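Local coordinates for protein spherulin-4 (Aspergillus clavatus, PDB 5C5G) that is a (beta/alpha)-barrel glycoside hydrolase that binds N-acetyl-D-galactosamine and probably acts, like its Aspergillus fumigatus counterpart, in the biosynthesis of the polysaccharide galactosaminogalactan, at residues A[83-86]-A[87-90]; A[246-249]-A[250-254]; A[101-105]-A[106-110]. All blocks are in the same frame, centred on the assembly; numbering follows the deposited sequence.

Contact 1 of 3, residues A[83-86]-A[87-90]; sequences KRNI and SEVR
Arg-84 lies against Glu-88 and Val-89 at the start of helix 86-103. Its chain runs extended from CG to NE, and CG meets Val-89 CG2 at 3.9 Å while one face of the guanidinium covers the Glu-88 to Val-89 peptide, offset toward the rim. The salt bridge between Arg-84 NE and Glu-88 OE1 is long at 4.0 Å, and the two planar groups are turned 66° apart, evidence against a paired, in-plane bond. The firmer holds on this guanidinium are a salt bridge from NH2 to Asp-92 and a hydrogen bond from NH1 to Ala-78 O. A water accepts from Asn-85 N and donates to Glu-88 OE1.

With CG turned opposite the backbone N (chi1 -166°), Asn-85 OD1 takes two bonds: Ser-87 N at 3.0 Å, tilted 16° from the amide plane, and Ser-87 OG at 2.8 Å, well above that plane. Asn-85 O accepts from Val-89 N at 3.2 Å and from Glu-88 N, backbone bonds of the first turn. Ile-86 O accepts from Arg-90 N at 2.8 Å, while the Ile-86 side chain touches Leu-133 of helix 124-139. The side chain of Arg-84 lies about 7 Å from that of Tyr-76, which binds N-acetyl-D-galactosamine. The Ser-87 N to OD1 bond makes Asn-85 the N-cap of helix 86-103, which follows strand 71-78 of the barrel.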
ATOM      1  N   LYS A  83       1.667  19.670   3.702  1.00 16.61           N
ATOM      2  CA  LYS A  83       2.441  20.823   4.141  1.00 20.18           C
ATOM      3  C   LYS A  83       3.881  20.729   3.646  1.00 19.55           C
ATOM      4  O   LYS A  83       4.608  21.717   3.667  1.00 19.51           O
ATOM      5  CB  LYS A  83       2.439  20.935   5.671  1.00 22.75           C
ATOM      6  CG  LYS A  83       1.070  21.207   6.274  1.00 30.27           C
ATOM      7  CD  LYS A  83       1.066  20.933   7.776  1.00 37.88           C
ATOM      8  N   ARG A  84       4.303  19.548   3.213  1.00 16.35           N
ATOM      9  CA  ARG A  84       5.658  19.393   2.729  1.00 15.97           C
ATOM     10  C   ARG A  84       5.791  20.121   1.404  1.00 15.76           C
ATOM     11  O   ARG A  84       4.923  20.005   0.528  1.00 17.47           O
ATOM     12  CB  ARG A  84       5.992  17.910   2.568  1.00 15.63           C
ATOM     13  CG  ARG A  84       7.439  17.662   2.233  1.00 15.80           C
ATOM     14  CD  ARG A  84       7.753  16.199   2.362  1.00 15.79           C
ATOM     15  NE  ARG A  84       9.156  15.942   2.049  1.00 14.60           N
ATOM     16  CZ  ARG A  84       9.614  14.984   1.252  1.00 13.55           C
ATOM     17  NH1 ARG A  84       8.800  14.144   0.649  1.00 12.73           N
ATOM     18  NH2 ARG A  84      10.918  14.862   1.048  1.00 14.63           N
ATOM     19  N   ASN A  85       6.875  20.875   1.263  1.00 18.08           N
ATOM     20  CA  ASN A  85       7.142  21.613   0.040  1.00 18.51           C
ATOM     21  C   ASN A  85       7.037  20.691  -1.164  1.00 17.28           C
ATOM     22  O   ASN A  85       7.644  19.629  -1.191  1.00 16.05           O
ATOM     23  CB  ASN A  85       8.541  22.226   0.109  1.00 20.39           C
ATOM     24  CG  ASN A  85       8.775  23.271  -0.957  1.00 37.20           C
ATOM     25  OD1 ASN A  85       8.502  23.053  -2.138  1.00 39.33           O
ATOM     26  ND2 ASN A  85       9.283  24.424  -0.541  1.00 43.74           N
ATOM     27  N   ILE A  86       6.246  21.091  -2.147  1.00 16.48           N
ATOM     28  CA  ILE A  86       5.956  20.225  -3.272  1.00 17.00           C
ATOM     29  C   ILE A  86       7.220  19.924  -4.085  1.00 14.52           C
ATOM     30  O   ILE A  86       7.323  18.848  -4.691  1.00 15.06           O
ATOM     31  CB  ILE A  86       4.807  20.806  -4.138  1.00 20.65           C
ATOM     32  CG1 ILE A  86       4.216  19.702  -5.018  1.00 20.12           C
ATOM     33  CG2 ILE A  86       5.273  22.024  -4.936  1.00 21.38           C
ATOM     34  CD1 ILE A  86       2.851  20.043  -5.605  1.00 23.11           C
ATOM     35  N   SER A  87       8.195  20.828  -4.082  1.00 16.70           N
ATOM     36  CA  SER A  87       9.436  20.550  -4.789  1.00 16.40           C
ATOM     37  C   SER A  87      10.207  19.398  -4.136  1.00 14.82           C
ATOM     38  O   SER A  87      10.892  18.644  -4.824  1.00 15.89           O
ATOM     39  CB  SER A  87      10.316  21.800  -4.880  1.00 24.13           C
ATOM     40  OG  SER A  87      10.770  22.196  -3.599  1.00 36.00           O
ATOM     41  N   GLU A  88      10.078  19.249  -2.819  1.00 16.05           N
ATOM     42  CA  GLU A  88      10.749  18.164  -2.109  1.00 15.11           C
ATOM     43  C   GLU A  88      10.024  16.852  -2.361  1.00 12.54           C
ATOM     44  O   GLU A  88      10.642  15.806  -2.555  1.00 13.02           O
ATOM     45  CB  GLU A  88      10.821  18.471  -0.613  1.00 16.98           C
ATOM     46  CG  GLU A  88      11.708  19.672  -0.306  1.00 22.68           C
ATOM     47  CD  GLU A  88      11.593  20.157   1.125  1.00 34.16           C
ATOM     48  OE1 GLU A  88      11.139  19.378   1.989  1.00 37.37           O
ATOM     49  OE2 GLU A  88      11.957  21.325   1.378  1.00 42.57           O
ATOM     50  N   VAL A  89       8.702  16.910  -2.391  1.00 11.61           N
ATOM     51  CA  VAL A  89       7.917  15.738  -2.743  1.00 11.14           C
ATOM     52  C   VAL A  89       8.288  15.292  -4.163  1.00 10.72           C
ATOM     53  O   VAL A  89       8.516  14.112  -4.422  1.00 10.45           O
ATOM     54  CB  VAL A  89       6.414  16.031  -2.641  1.00 11.20           C
ATOM     55  CG1 VAL A  89       5.606  14.852  -3.096  1.00 11.52           C
ATOM     56  CG2 VAL A  89       6.038  16.396  -1.210  1.00 14.22           C
ATOM     57  N   ARG A  90       8.371  16.241  -5.082  1.00 11.06           N
ATOM     58  CA  ARG A  90       8.721  15.929  -6.453  1.00 11.51           C
ATOM     59  C   ARG A  90      10.126  15.332  -6.557  1.00 10.42           C
ATOM     60  O   ARG A  90      10.346  14.417  -7.343  1.00 10.95           O
ATOM     61  CB  ARG A  90       8.592  17.161  -7.324  1.00 14.57           C
ATOM     62  CG  ARG A  90       8.916  16.898  -8.763  1.00 21.26           C
ATOM     63  CD  ARG A  90       8.351  17.975  -9.649  1.00 33.16           C
ATOM     64  NE  ARG A  90       8.431  17.589 -11.051  1.00 43.02           N
ATOM     65  CZ  ARG A  90       7.671  18.102 -12.013  1.00 41.38           C
ATOM     66  NH1 ARG A  90       6.767  19.024 -11.726  1.00 31.18           N
ATOM     67  NH2 ARG A  90       7.818  17.685 -13.263  1.00 48.51           N
TER
HETATM   68  O   HOH W   1       8.784  21.088   3.368  1.00 25.54           O

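Contact 2 of 3, residues A[246-249]-A[250-254]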
ATOM      1  N   SER A 246       0.500 -16.195   6.130  1.00 11.70           N
ATOM      2  CA  SER A 246       0.222 -17.125   5.041  1.00 14.31           C
ATOM      3  C   SER A 246      -1.277 -17.438   4.978  1.00 13.12           C
ATOM      4  O   SER A 246      -1.833 -17.571   3.894  1.00 13.03           O
ATOM      5  CB  SER A 246       1.060 -18.401   5.155  1.00 21.79           C
ATOM      6  OG  SER A 246       0.858 -19.040   6.390  1.00 32.65           O
ATOM      7  N   GLU A 247      -1.916 -17.582   6.139  1.00 12.43           N
ATOM      8  CA  GLU A 247      -3.347 -17.859   6.197  1.00 13.22           C
ATOM      9  C   GLU A 247      -4.143 -16.685   5.629  1.00 11.74           C
ATOM     10  O   GLU A 247      -5.099 -16.884   4.889  1.00 11.93           O
ATOM     11  CB  GLU A 247      -3.794 -18.160   7.632  1.00 13.11           C
ATOM     12  CG  GLU A 247      -3.331 -19.505   8.158  1.00 17.78           C
ATOM     13  CD  GLU A 247      -1.930 -19.504   8.760  1.00 18.81           C
ATOM     14  OE1 GLU A 247      -1.174 -18.518   8.664  1.00 17.99           O
ATOM     15  OE2 GLU A 247      -1.571 -20.551   9.339  1.00 24.80           O
ATOM     16  N   PHE A 248      -3.754 -15.467   5.983  1.00 10.78           N
ATOM     17  CA  PHE A 248      -4.382 -14.283   5.431  1.00 10.80           C
ATOM     18  C   PHE A 248      -4.305 -14.281   3.905  1.00 10.10           C
ATOM     19  O   PHE A 248      -5.309 -14.089   3.234  1.00 10.58           O
ATOM     20  CB  PHE A 248      -3.731 -13.022   6.028  1.00 10.87           C
ATOM     21  CG  PHE A 248      -4.016 -11.759   5.270  1.00  9.46           C
ATOM     22  CD1 PHE A 248      -5.307 -11.305   5.084  1.00 10.37           C
ATOM     23  CD2 PHE A 248      -2.984 -11.036   4.718  1.00 10.44           C
ATOM     24  CE1 PHE A 248      -5.544 -10.141   4.359  1.00 11.05           C
ATOM     25  CE2 PHE A 248      -3.226  -9.876   4.013  1.00 10.74           C
ATOM     26  CZ  PHE A 248      -4.508  -9.440   3.831  1.00 10.44           C
ATOM     27  N   VAL A 249      -3.117 -14.502   3.350  1.00 10.22           N
ATOM     28  CA  VAL A 249      -2.995 -14.462   1.905  1.00 11.12           C
ATOM     29  C   VAL A 249      -3.782 -15.619   1.266  1.00 11.04           C
ATOM     30  O   VAL A 249      -4.401 -15.439   0.221  1.00 11.40           O
ATOM     31  CB  VAL A 249      -1.537 -14.421   1.453  1.00 10.24           C
ATOM     32  CG1 VAL A 249      -1.471 -14.347  -0.070  1.00 12.18           C
ATOM     33  CG2 VAL A 249      -0.851 -13.213   2.055  1.00 11.69           C
ATOM     34  N   ASP A 250      -3.795 -16.790   1.895  1.00 11.72           N
ATOM     35  CA  ASP A 250      -4.598 -17.902   1.387  1.00 13.38           C
ATOM     36  C   ASP A 250      -6.075 -17.502   1.291  1.00 12.14           C
ATOM     37  O   ASP A 250      -6.772 -17.869   0.347  1.00 12.78           O
ATOM     38  CB  ASP A 250      -4.491 -19.147   2.291  1.00 14.20           C
ATOM     39  CG  ASP A 250      -3.181 -19.912   2.121  1.00 34.80           C
ATOM     40  OD1 ASP A 250      -2.414 -19.633   1.179  1.00 41.55           O
ATOM     41  OD2 ASP A 250      -2.934 -20.826   2.941  1.00 39.47           O
ATOM     42  N   LEU A 251      -6.559 -16.765   2.280  1.00 11.33           N
ATOM     43  CA  LEU A 251      -7.952 -16.339   2.276  1.00 11.64           C
ATOM     44  C   LEU A 251      -8.189 -15.283   1.210  1.00 11.25           C
ATOM     45  O   LEU A 251      -9.259 -15.223   0.602  1.00 12.55           O
ATOM     46  CB  LEU A 251      -8.340 -15.780   3.643  1.00 12.78           C
ATOM     47  CG  LEU A 251      -8.462 -16.852   4.715  1.00 13.47           C
ATOM     48  CD1 LEU A 251      -8.451 -16.192   6.086  1.00 14.16           C
ATOM     49  CD2 LEU A 251      -9.729 -17.687   4.513  1.00 16.82           C
HETATM   50  N   MSE A 252      -7.195 -14.447   0.960  1.00 10.43           N
HETATM   51  CA  MSE A 252      -7.286 -13.472  -0.119  1.00 11.16           C
HETATM   52  C   MSE A 252      -7.322 -14.168  -1.479  1.00 12.25           C
HETATM   53  O   MSE A 252      -7.935 -13.655  -2.417  1.00 13.06           O
HETATM   54  CB  MSE A 252      -6.148 -12.454  -0.020  1.00 10.19           C
HETATM   55  CG  MSE A 252      -6.248 -11.625   1.263  1.00 11.06           C
HETATM   56 SE   MSE A 252      -7.609 -10.226   1.151  0.90 10.53          SE
HETATM   57  CE  MSE A 252      -6.603  -9.017   0.037  1.00 10.90           C
ATOM     58  N   ALA A 253      -6.696 -15.342  -1.582  1.00 11.77           N
ATOM     59  CA  ALA A 253      -6.673 -16.128  -2.808  1.00 12.87           C
ATOM     60  C   ALA A 253      -7.948 -16.933  -3.021  1.00 17.03           C
ATOM     61  O   ALA A 253      -8.148 -17.484  -4.094  1.00 19.87           O
ATOM     62  CB  ALA A 253      -5.488 -17.076  -2.785  1.00 14.86           C
ATOM     63  N   SER A 254      -8.800 -16.991  -2.004  1.00 16.04           N
ATOM     64  CA  SER A 254     -10.001 -17.825  -2.009  1.00 16.48           C
ATOM     65  C   SER A 254     -11.225 -17.107  -2.575  1.00 16.57           C
ATOM     66  O   SER A 254     -11.227 -15.889  -2.768  1.00 15.88           O
ATOM     67  CB  SER A 254     -10.284 -18.278  -0.580  1.00 18.12           C
ATOM     68  OG  SER A 254      -9.228 -19.095  -0.105  1.00 21.19           O
ATOM     69  OXT SER A 254     -12.242 -17.767  -2.847  1.00 19.93           O
TER
HETATM   70  O   HOH W   2      -0.305 -18.412   1.647  1.00 22.06           O
HETATM   71  O   HOH W   3      -1.054 -21.184   5.011  1.00 32.59           O
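A Met-aromatic contact one turn apart on helix 245-252, the last helix of the barrel, joins Phe-248 to Met-252, which is present as selenomethionine. The nearest side-chain atoms are Phe-248 CE1 and Met-252 CG, 3.5 Å apart. CG sits over the ring face, 4.0 Å from the centroid and 30° off the normal, which is a CH-pi geometry; SE lies farther out and obliquely, 4.8 Å from the centroid and 53° off the normal. Chi1 of Met-252 (-64°) sets CG beside the backbone N and over the ring, and the bend at chi2 brings SE round toward CE1. In the backbone of the same two residues, Met-252 N donates to Phe-248 O at 3.0 Å, in the carbonyl plane, as one of four successive i to i+4 helix bonds.

On another side of the helix the contact is polar and hydrated. Asp-250 N donates to Ser-246 O at 2.9 Å, and one water donates both to that carbonyl and to Asp-250 OD1. A second water donates to Asp-250 OD2 at 2.8 Å and is also hydrogen-bonded to Ser-246 OG. OD1 has a further partner in Lys-32, a salt bridge that ties this face to the end of helix 24-32. Near the C-terminus, Ser-254 OG donates to Asp-250 O at 2.8 Å.

Phe-248 and Met-252 pack inward on Val-10 of strand 9-13 and Ile-228 of strand 227-230, the first and last barrel strands, and both touch Val-218 of helix 212-224, where Leu-251 rests on Leu-214.

Contact 3 of 3, residues A[101-105]-A[106-110]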
ATOM      1  N   THR A 101      17.246   3.855 -14.641  1.00 13.44           N
ATOM      2  CA  THR A 101      18.266   4.457 -15.495  1.00 14.77           C
ATOM      3  C   THR A 101      19.557   4.712 -14.711  1.00 14.57           C
ATOM      4  O   THR A 101      20.649   4.483 -15.216  1.00 14.79           O
ATOM      5  CB  THR A 101      17.770   5.744 -16.159  1.00 18.53           C
ATOM      6  OG1 THR A 101      17.250   6.634 -15.177  1.00 27.08           O
ATOM      7  CG2 THR A 101      16.685   5.429 -17.148  1.00 21.99           C
ATOM      8  N   GLN A 102      19.439   5.147 -13.462  1.00 13.18           N
ATOM      9  CA  GLN A 102      20.614   5.402 -12.629  1.00 13.36           C
ATOM     10  C   GLN A 102      21.391   4.122 -12.351  1.00 12.96           C
ATOM     11  O   GLN A 102      22.607   4.159 -12.204  1.00 14.79           O
ATOM     12  CB  GLN A 102      20.201   6.054 -11.307  1.00 13.60           C
ATOM     13  CG  GLN A 102      19.741   7.485 -11.475  1.00 17.72           C
ATOM     14  CD  GLN A 102      20.885   8.474 -11.495  1.00 23.53           C
ATOM     15  OE1 GLN A 102      22.047   8.111 -11.315  1.00 29.41           O
ATOM     16  NE2 GLN A 102      20.560   9.732 -11.717  1.00 25.19           N
ATOM     17  N   SER A 103      20.684   3.001 -12.264  1.00 12.68           N
ATOM     18  CA  SER A 103      21.305   1.716 -11.956  1.00 14.11           C
ATOM     19  C   SER A 103      21.637   0.884 -13.191  1.00 13.71           C
ATOM     20  O   SER A 103      22.350  -0.105 -13.085  1.00 16.78           O
ATOM     21  CB  SER A 103      20.367   0.889 -11.082  1.00 13.49           C
ATOM     22  OG  SER A 103      19.185   0.542 -11.787  1.00 13.76           O
ATOM     23  N   SER A 104      21.108   1.277 -14.345  1.00 15.06           N
ATOM     24  CA  SER A 104      21.151   0.441 -15.554  1.00 16.30           C
ATOM     25  C   SER A 104      20.555  -0.944 -15.288  1.00 16.91           C
ATOM     26  O   SER A 104      21.006  -1.945 -15.833  1.00 19.23           O
ATOM     27  CB  SER A 104      22.579   0.307 -16.118  1.00 18.17           C
ATOM     28  OG  SER A 104      23.073   1.543 -16.613  1.00 19.42           O
ATOM     29  N   ASN A 105      19.538  -0.989 -14.438  1.00 17.12           N
ATOM     30  CA  ASN A 105      18.831  -2.223 -14.123  1.00 16.81           C
ATOM     31  C   ASN A 105      17.349  -1.958 -14.264  1.00 18.77           C
ATOM     32  O   ASN A 105      16.739  -1.288 -13.438  1.00 14.53           O
ATOM     33  CB  ASN A 105      19.160  -2.690 -12.705  1.00 17.75           C
ATOM     34  CG  ASN A 105      18.513  -4.020 -12.351  1.00 19.39           C
ATOM     35  OD1 ASN A 105      17.608  -4.497 -13.036  1.00 22.24           O
ATOM     36  ND2 ASN A 105      18.969  -4.619 -11.266  1.00 24.18           N
ATOM     37  N   ALA A 106      16.762  -2.497 -15.325  1.00 18.83           N
ATOM     38  CA  ALA A 106      15.367  -2.218 -15.620  1.00 18.14           C
ATOM     39  C   ALA A 106      14.413  -2.693 -14.526  1.00 16.25           C
ATOM     40  O   ALA A 106      13.310  -2.169 -14.410  1.00 17.72           O
ATOM     41  CB  ALA A 106      14.986  -2.841 -16.959  1.00 21.67           C
ATOM     42  N   ASN A 107      14.841  -3.672 -13.730  1.00 16.97           N
ATOM     43  CA  ASN A 107      14.015  -4.205 -12.646  1.00 19.05           C
ATOM     44  C   ASN A 107      14.220  -3.521 -11.303  1.00 15.63           C
ATOM     45  O   ASN A 107      13.517  -3.828 -10.334  1.00 15.54           O
ATOM     46  CB  ASN A 107      14.213  -5.718 -12.497  1.00 23.97           C
ATOM     47  CG  ASN A 107      13.228  -6.528 -13.330  1.00 35.45           C
ATOM     48  OD1 ASN A 107      12.454  -5.975 -14.111  1.00 37.09           O
ATOM     49  ND2 ASN A 107      13.249  -7.847 -13.153  1.00 40.51           N
ATOM     50  N   LEU A 108      15.174  -2.595 -11.233  1.00 13.35           N
ATOM     51  CA  LEU A 108      15.286  -1.753 -10.053  1.00 12.17           C
ATOM     52  C   LEU A 108      14.393  -0.562 -10.312  1.00 10.72           C
ATOM     53  O   LEU A 108      14.845   0.473 -10.802  1.00 11.95           O
ATOM     54  CB  LEU A 108      16.732  -1.324  -9.783  1.00 13.32           C
ATOM     55  CG  LEU A 108      16.824  -0.511  -8.484  1.00 14.38           C
ATOM     56  CD1 LEU A 108      16.534  -1.366  -7.260  1.00 17.78           C
ATOM     57  CD2 LEU A 108      18.151   0.182  -8.314  1.00 18.49           C
ATOM     58  N   ALA A 109      13.116  -0.721  -9.993  1.00 11.63           N
ATOM     59  CA  ALA A 109      12.108   0.239 -10.399  1.00 11.00           C
ATOM     60  C   ALA A 109      10.845   0.028  -9.604  1.00 10.50           C
ATOM     61  O   ALA A 109      10.578  -1.082  -9.121  1.00 12.50           O
ATOM     62  CB  ALA A 109      11.795   0.089 -11.878  1.00 13.13           C
ATOM     63  N   VAL A 110      10.032   1.074  -9.552  1.00  9.87           N
ATOM     64  CA  VAL A 110       8.678   0.986  -9.014  1.00  9.05           C
ATOM     65  C   VAL A 110       7.693   1.380 -10.106  1.00 10.88           C
ATOM     66  O   VAL A 110       8.080   1.956 -11.128  1.00 12.08           O
ATOM     67  CB  VAL A 110       8.515   1.838  -7.739  1.00 10.03           C
ATOM     68  CG1 VAL A 110       9.455   1.335  -6.631  1.00 10.62           C
ATOM     69  CG2 VAL A 110       8.761   3.297  -8.019  1.00 10.54           C
TER
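Leu-108 packs back onto Ser-103, its CD2 3.6 Å from Ser-103 CB, and this is the close part of the contact. Leu-108 CB also lies 4.0 Å from Asn-105 CB. With CG opposite the backbone N (chi1 -176°), the branched end of Leu-108 lies against the last residue of helix 86-103; Ile-62 and Pro-63 of helix 56-66 touch it too. Ser-103 OG, alongside the CD2 methyl, is hydrogen-bonded to Trp-99 O and receives a weak bond from Asn-105 N.

A Schellman motif ends the helix: Asn-105 N pairs with Pro-100 O, Ser-104 N makes a weak bond to Thr-101 O, and Ser-104, at positive phi (55°), is the C-prime residue. A type I beta turn from Asn-105 to Leu-108 follows. Leu-108 N closes that turn on Asn-105 O at 3.0 Å, the donor standing well above the carbonyl plane. Asn-105 OD1 bends round to accept from Asn-107 N at 3.0 Å, with an N-H...O angle of 146°, an Asx turn laid over the first half of the beta turn.

By contrast, the outer rim is loose: Ala-106 is exposed and its CB points away from 101-105 overall, the CB of Ser-104 points away from the turn, and the end of Asn-107 leads away from 101-105, toward Pro-63 and Ser-67.

All three contacts belong to one closed, eight-stranded parallel (beta/alpha) barrel and sit on its outer layer. Contacts 1 and 3 come first along the chain and mark the two ends of the same helix, 86-103: contact 1 starts it after strand 71-78, and contact 3 ends it and leads toward strand 112-116, so together they frame one beta-alpha-beta unit. Their centres are 24 Å apart. Contact 2 follows much later, on helix 245-252, with its centre 38 Å from that of contact 1, on the opposite side of the chain's centre, and 31 Å from that of contact 3. Only contact 1 lies near the sugar-binding residues, through Arg-84; contacts 2 and 3 lie away from them.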